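Local coordinates for protein lipid II:glycine glycyltransferase (Staphylococcus aureus, PDB 6SNR) that probably adds the first glycine of the pentaglycine cross-bridge to the lysine of lipid II, using glycyl-tRNA as donor, during peptidoglycan synthesis, at residues K28-K33 against Q56-K61; S92-A97 against Y103-D108. All coordinates share one frame; numbering follows the deposited sequence.

Interaction 1: residues K28-K33 against Q56-K61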
loop_
_atom_site.group_PDB
_atom_site.type_symbol
_atom_site.label_atom_id
_atom_site.label_comp_id
_atom_site.label_asym_id
_atom_site.label_seq_id
_atom_site.Cartn_x
_atom_site.Cartn_y
_atom_site.Cartn_z
ATOM N N LYS A 28 -16.887 4.199 0.129
ATOM C CA LYS A 28 -16.740 2.961 -0.612
ATOM C C LYS A 28 -15.983 1.891 0.205
ATOM O O LYS A 28 -16.151 0.710 -0.050
ATOM C CB LYS A 28 -16.022 3.207 -1.950
ATOM C CG LYS A 28 -16.767 4.095 -2.899
ATOM C CD LYS A 28 -18.078 3.501 -3.331
ATOM C CE LYS A 28 -18.543 4.194 -4.618
ATOM N NZ LYS A 28 -17.544 4.077 -5.741
ATOM N N TRP A 29 -15.198 2.328 1.196
ATOM C CA TRP A 29 -14.610 1.330 2.135
ATOM C C TRP A 29 -15.736 0.681 2.964
ATOM O O TRP A 29 -15.786 -0.557 3.163
ATOM C CB TRP A 29 -13.592 1.966 3.041
ATOM C CG TRP A 29 -13.003 0.969 3.964
ATOM C CD1 TRP A 29 -13.354 0.753 5.266
ATOM C CD2 TRP A 29 -12.009 -0.010 3.647
ATOM N NE1 TRP A 29 -12.648 -0.293 5.767
ATOM C CE2 TRP A 29 -11.809 -0.778 4.807
ATOM C CE3 TRP A 29 -11.270 -0.318 2.495
ATOM C CZ2 TRP A 29 -10.874 -1.797 4.866
ATOM C CZ3 TRP A 29 -10.370 -1.340 2.544
ATOM C CH2 TRP A 29 -10.177 -2.077 3.727
ATOM N N ALA A 30 -16.675 1.492 3.443
ATOM C CA ALA A 30 -17.863 0.906 4.118
ATOM C C ALA A 30 -18.598 -0.072 3.252
ATOM O O ALA A 30 -19.036 -1.125 3.730
ATOM C CB ALA A 30 -18.793 2.000 4.620
ATOM N N GLU A 31 -18.663 0.182 1.941
ATOM C CA GLU A 31 -19.303 -0.779 1.062
ATOM C C GLU A 31 -18.641 -2.147 1.142
ATOM O O GLU A 31 -19.328 -3.159 1.118
ATOM C CB GLU A 31 -19.326 -0.307 -0.405
ATOM C CG GLU A 31 -20.204 0.886 -0.637
ATOM C CD GLU A 31 -21.678 0.551 -0.675
ATOM O OE1 GLU A 31 -22.042 -0.635 -0.828
ATOM O OE2 GLU A 31 -22.470 1.504 -0.536
ATOM N N THR A 32 -17.307 -2.189 1.278
ATOM C CA THR A 32 -16.573 -3.460 1.324
ATOM C C THR A 32 -16.848 -4.251 2.591
ATOM O O THR A 32 -16.678 -5.458 2.638
ATOM C CB THR A 32 -15.043 -3.299 1.192
ATOM O OG1 THR A 32 -14.490 -2.865 2.452
ATOM C CG2 THR A 32 -14.667 -2.380 0.106
ATOM N N LYS A 33 -17.266 -3.560 3.638
ATOM C CA LYS A 33 -17.471 -4.229 4.904
ATOM C C LYS A 33 -18.875 -4.823 5.062
ATOM O O LYS A 33 -19.136 -5.536 6.042
ATOM C CB LYS A 33 -17.155 -3.267 6.044
ATOM C CG LYS A 33 -15.690 -2.829 6.059
ATOM C CD LYS A 33 -14.745 -3.975 6.424
ATOM C CE LYS A 33 -13.298 -3.514 6.475
ATOM N NZ LYS A 33 -12.405 -4.603 6.974
ATOM N N GLN A 56 -17.552 8.238 9.835
ATOM C CA GLN A 56 -18.277 7.119 9.366
ATOM C C GLN A 56 -18.229 6.013 10.431
ATOM O O GLN A 56 -17.167 5.567 10.848
ATOM C CB GLN A 56 -17.640 6.598 8.082
ATOM C CG GLN A 56 -18.342 5.442 7.518
ATOM C CD GLN A 56 -17.885 5.171 6.122
ATOM O OE1 GLN A 56 -16.791 4.622 5.900
ATOM N NE2 GLN A 56 -18.687 5.582 5.184
ATOM N N LEU A 57 -19.391 5.642 10.914
ATOM C CA LEU A 57 -19.579 4.645 11.984
ATOM C C LEU A 57 -19.949 3.341 11.385
ATOM O O LEU A 57 -20.895 3.256 10.562
ATOM C CB LEU A 57 -20.732 5.118 12.934
ATOM C CG LEU A 57 -20.517 6.296 13.873
ATOM C CD1 LEU A 57 -19.988 7.569 13.283
ATOM C CD2 LEU A 57 -21.853 6.560 14.600
ATOM N N LEU A 58 -19.257 2.263 11.749
ATOM C CA LEU A 58 -19.603 0.953 11.314
ATOM C C LEU A 58 -20.142 0.205 12.515
ATOM O O LEU A 58 -19.521 0.161 13.574
ATOM C CB LEU A 58 -18.394 0.181 10.755
ATOM C CG LEU A 58 -17.858 0.796 9.453
ATOM C CD1 LEU A 58 -16.554 0.109 9.005
ATOM C CD2 LEU A 58 -18.896 0.675 8.367
ATOM N N PHE A 59 -21.271 -0.439 12.310
ATOM C CA PHE A 59 -21.887 -1.305 13.339
ATOM C C PHE A 59 -21.923 -2.766 12.971
ATOM O O PHE A 59 -22.202 -3.131 11.809
ATOM C CB PHE A 59 -23.375 -0.830 13.561
ATOM C CG PHE A 59 -23.485 0.496 14.193
ATOM C CD1 PHE A 59 -23.556 0.659 15.550
ATOM C CD2 PHE A 59 -23.579 1.653 13.430
ATOM C CE1 PHE A 59 -23.653 1.899 16.125
ATOM C CE2 PHE A 59 -23.658 2.886 14.000
ATOM C CZ PHE A 59 -23.704 3.048 15.363
ATOM N N LYS A 60 -21.758 -3.637 13.990
ATOM C CA LYS A 60 -21.876 -5.059 13.762
ATOM C C LYS A 60 -22.409 -5.688 15.035
ATOM O O LYS A 60 -21.957 -5.361 16.106
ATOM C CB LYS A 60 -20.566 -5.717 13.370
ATOM C CG LYS A 60 -20.680 -7.185 12.951
ATOM C CD LYS A 60 -19.383 -7.719 12.392
ATOM C CE LYS A 60 -19.408 -9.222 12.208
ATOM N NZ LYS A 60 -18.186 -9.711 11.486
ATOM N N LYS A 61 -23.357 -6.615 14.865
ATOM C CA LYS A 61 -23.956 -7.333 16.002
ATOM C C LYS A 61 -22.919 -8.216 16.689
ATOM O O LYS A 61 -22.107 -8.883 16.034
ATOM C CB LYS A 61 -25.124 -8.172 15.497
ATOM C CG LYS A 61 -25.755 -9.114 16.530
ATOM C CD LYS A 61 -26.075 -10.468 15.903
ATOM C CE LYS A 61 -24.832 -11.100 15.287
ATOM N NZ LYS A 61 -24.683 -12.581 15.425
#
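A30 and L58 meet through methyl groups, A30 CB lying 4.0 Å from L58 CD2, where helix 27-33 rests on one face of strand 50-61. The axes of the two short segments make an angle of 3° and approach to 10.1 Å, with the CA atoms of A30 and L58 nearest each other. A30 is also met by Q56, whose CG stands anti to the backbone N (chi1 -179°) with the chain extended, which brings the terminal amide to the alanine methyl. The 3.6 Å between A30 CB and Q56 CD runs mostly perpendicular to the amide plane, so A30 meets its face. L58 offers a second branch, its CD1, to the aliphatic root of K33 at CG, 4.2 Å away. Inside the helix, T32 OG1 gives a 2.7 Å bond to W29 O, in the carbonyl plane on a lone pair, and sits above the centre of the indole. K28 NZ, salt-bridged to D223, and T32 O, bonded to N215, link the helix to helix 210-220 and the residues just after it. The helix thus lies along one strand of the seven-stranded mixed sheet, and A30 and L58 also touch A40 of strand 39-47. With 186 Å² buried and no hydrogen bond between the segments, the contact is mainly apolar, A30 CB on the amide face and L58 methyls on A30 and K33, consistent with van der Waals contact.

Interaction 2: residues S92-A97 against Y103-D108; sequences SAKEIA and YAIKID
A93 O accepts the 2.9 Å backbone hydrogen bond from A97 N, and this regular helical link sets the two alanine methyls one turn apart, both directed at I105 on the adjoining strand. I105 supplies the strand's side of the contact: its CG1 lies 3.8 Å from A97 CB, and its CD1 lies 4.0 Å from A93 CB. The same CD1 comes up against the helix backbone, 3.9 Å from both A93 C and K94 N, so it rests against the peptide link joining those residues. The torsions explain the reach. CG1 is anti to the carbonyl carbon (chi1 -64°) and chi2 is near 162°, which carries CD1 out to the helix surface. K94 adds the flank, its CG 4.0 Å from I105 CD1 and its chain crossing the isoleucine at about a right angle; a bend at chi3 then leads NZ away to a hydrogen bond with Y390 OH, on the strand next to 102-107. No hydrogen bond joins the two segments, and the 141 Å² buried is mainly aliphatic. The axes pass 9.3 Å apart at 132°, an oblique crossing nearer antiparallel than parallel, as the chain turns back from helix to strand. This is the helix-to-strand half of a beta-alpha-beta crossover, in which strand 68-78, helix 83-99 and strand 102-107 follow in order and the two strands lie parallel, consistent with the acetyltransferase-like fold of the FemABX family.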
loop_
_atom_site.group_PDB
_atom_site.type_symbol
_atom_site.label_atom_id
_atom_site.label_comp_id
_atom_site.label_asym_id
_atom_site.label_seq_id
_atom_site.Cartn_x
_atom_site.Cartn_y
_atom_site.Cartn_z
ATOM N N SER A 92 -23.142 13.417 18.573
ATOM C CA SER A 92 -23.848 12.750 17.479
ATOM C C SER A 92 -23.646 11.250 17.446
ATOM O O SER A 92 -24.583 10.493 17.177
ATOM C CB SER A 92 -23.492 13.369 16.117
ATOM O OG SER A 92 -23.899 14.741 16.062
ATOM N N ALA A 93 -22.406 10.789 17.665
ATOM C CA ALA A 93 -22.159 9.358 17.676
ATOM C C ALA A 93 -22.877 8.640 18.797
ATOM O O ALA A 93 -23.383 7.581 18.589
ATOM C CB ALA A 93 -20.653 8.987 17.719
ATOM N N LYS A 94 -22.953 9.274 19.963
ATOM C CA LYS A 94 -23.647 8.672 21.101
ATOM C C LYS A 94 -25.129 8.509 20.802
ATOM O O LYS A 94 -25.692 7.513 21.086
ATOM C CB LYS A 94 -23.475 9.536 22.345
ATOM C CG LYS A 94 -22.132 9.392 23.036
ATOM C CD LYS A 94 -21.885 10.484 24.049
ATOM C CE LYS A 94 -22.958 10.434 25.127
ATOM N NZ LYS A 94 -22.454 11.165 26.290
ATOM N N GLU A 95 -25.735 9.507 20.164
ATOM C CA GLU A 95 -27.157 9.377 19.776
ATOM C C GLU A 95 -27.425 8.139 18.888
ATOM O O GLU A 95 -28.343 7.319 19.088
ATOM C CB GLU A 95 -27.626 10.630 19.030
ATOM C CG GLU A 95 -27.625 11.934 19.778
ATOM C CD GLU A 95 -28.478 13.019 19.114
ATOM O OE1 GLU A 95 -29.189 12.734 18.117
ATOM O OE2 GLU A 95 -28.431 14.164 19.615
ATOM N N ILE A 96 -26.613 7.996 17.836
ATOM C CA ILE A 96 -26.795 6.903 16.916
ATOM C C ILE A 96 -26.491 5.562 17.606
ATOM O O ILE A 96 -27.215 4.589 17.490
ATOM C CB ILE A 96 -25.895 7.120 15.689
ATOM C CG1 ILE A 96 -26.317 8.357 14.933
ATOM C CG2 ILE A 96 -25.914 5.911 14.773
ATOM C CD1 ILE A 96 -25.400 8.716 13.783
ATOM N N ALA A 97 -25.349 5.500 18.299
ATOM C CA ALA A 97 -24.886 4.259 18.897
ATOM C C ALA A 97 -25.848 3.720 19.965
ATOM O O ALA A 97 -26.030 2.547 20.053
ATOM C CB ALA A 97 -23.479 4.455 19.469
ATOM N N TYR A 103 -22.418 -1.378 22.739
ATOM C CA TYR A 103 -21.812 -1.435 24.085
ATOM C C TYR A 103 -20.685 -0.415 24.251
ATOM O O TYR A 103 -20.267 -0.120 25.381
ATOM C CB TYR A 103 -21.343 -2.863 24.411
ATOM C CG TYR A 103 -20.138 -3.317 23.644
ATOM C CD1 TYR A 103 -18.857 -2.961 24.059
ATOM C CD2 TYR A 103 -20.272 -4.102 22.518
ATOM C CE1 TYR A 103 -17.740 -3.418 23.347
ATOM C CE2 TYR A 103 -19.162 -4.555 21.805
ATOM C CZ TYR A 103 -17.921 -4.189 22.214
ATOM O OH TYR A 103 -16.815 -4.650 21.512
ATOM N N ALA A 104 -20.184 0.152 23.132
ATOM C CA ALA A 104 -19.124 1.164 23.131
ATOM C C ALA A 104 -18.986 1.781 21.723
ATOM O O ALA A 104 -19.455 1.158 20.765
ATOM C CB ALA A 104 -17.779 0.511 23.503
ATOM N N ILE A 105 -18.322 2.921 21.710
ATOM C CA ILE A 105 -17.884 3.639 20.503
ATOM C C ILE A 105 -16.354 3.587 20.528
ATOM O O ILE A 105 -15.710 4.155 21.396
ATOM C CB ILE A 105 -18.315 5.106 20.506
ATOM C CG1 ILE A 105 -19.844 5.205 20.463
ATOM C CG2 ILE A 105 -17.682 5.868 19.328
ATOM C CD1 ILE A 105 -20.325 6.559 20.897
ATOM N N LYS A 106 -15.810 2.914 19.525
ATOM C CA LYS A 106 -14.364 2.654 19.442
ATOM C C LYS A 106 -13.786 3.518 18.331
ATOM O O LYS A 106 -14.269 3.435 17.177
ATOM C CB LYS A 106 -14.133 1.179 19.132
ATOM C CG LYS A 106 -12.629 0.780 18.962
ATOM C CD LYS A 106 -12.492 -0.677 18.678
ATOM C CE LYS A 106 -12.971 -1.551 19.813
ATOM N NZ LYS A 106 -12.202 -1.365 21.080
ATOM N N ILE A 107 -12.710 4.253 18.646
ATOM C CA ILE A 107 -12.064 5.073 17.609
ATOM C C ILE A 107 -10.546 4.812 17.597
ATOM O O ILE A 107 -9.983 4.275 18.565
ATOM C CB ILE A 107 -12.292 6.567 17.813
ATOM C CG1 ILE A 107 -11.525 7.073 19.062
ATOM C CG2 ILE A 107 -13.780 6.937 17.932
ATOM C CD1 ILE A 107 -11.550 8.547 19.244
ATOM N N ASP A 108 -9.908 5.152 16.470
ATOM C CA ASP A 108 -8.477 4.852 16.275
ATOM C C ASP A 108 -7.889 5.765 15.175
ATOM O O ASP A 108 -7.417 5.272 14.136
ATOM C CB ASP A 108 -8.180 3.338 16.050
ATOM C CG ASP A 108 -8.972 2.672 14.959
ATOM O OD1 ASP A 108 -9.859 3.298 14.334
ATOM O OD2 ASP A 108 -8.803 1.483 14.718
#

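How the interactions relate
Along the chain the contacts come in series. Interaction 1 closes first, over the 22 residues 34-55, which hold strand 39-47 and the start of strand 50-61, antiparallel to it. Strand 68-78 and helix 83-99 follow, and interaction 2 then closes the short connection 98-102, which includes the helix end and the strand start. Neither encloses or crosses the other, yet both reach one mixed sheet, with centres 13 Å apart. Side chains alternate along 56-61: Q56 and L58 meet helix 27-33, while L57 and F59 meet helix 83-99 on the opposite face, F59 CZ lying 3.7 Å from I96 CG2. At strand 50-61 the sheet has helix 27-33 on one face and helix 83-99 on the other.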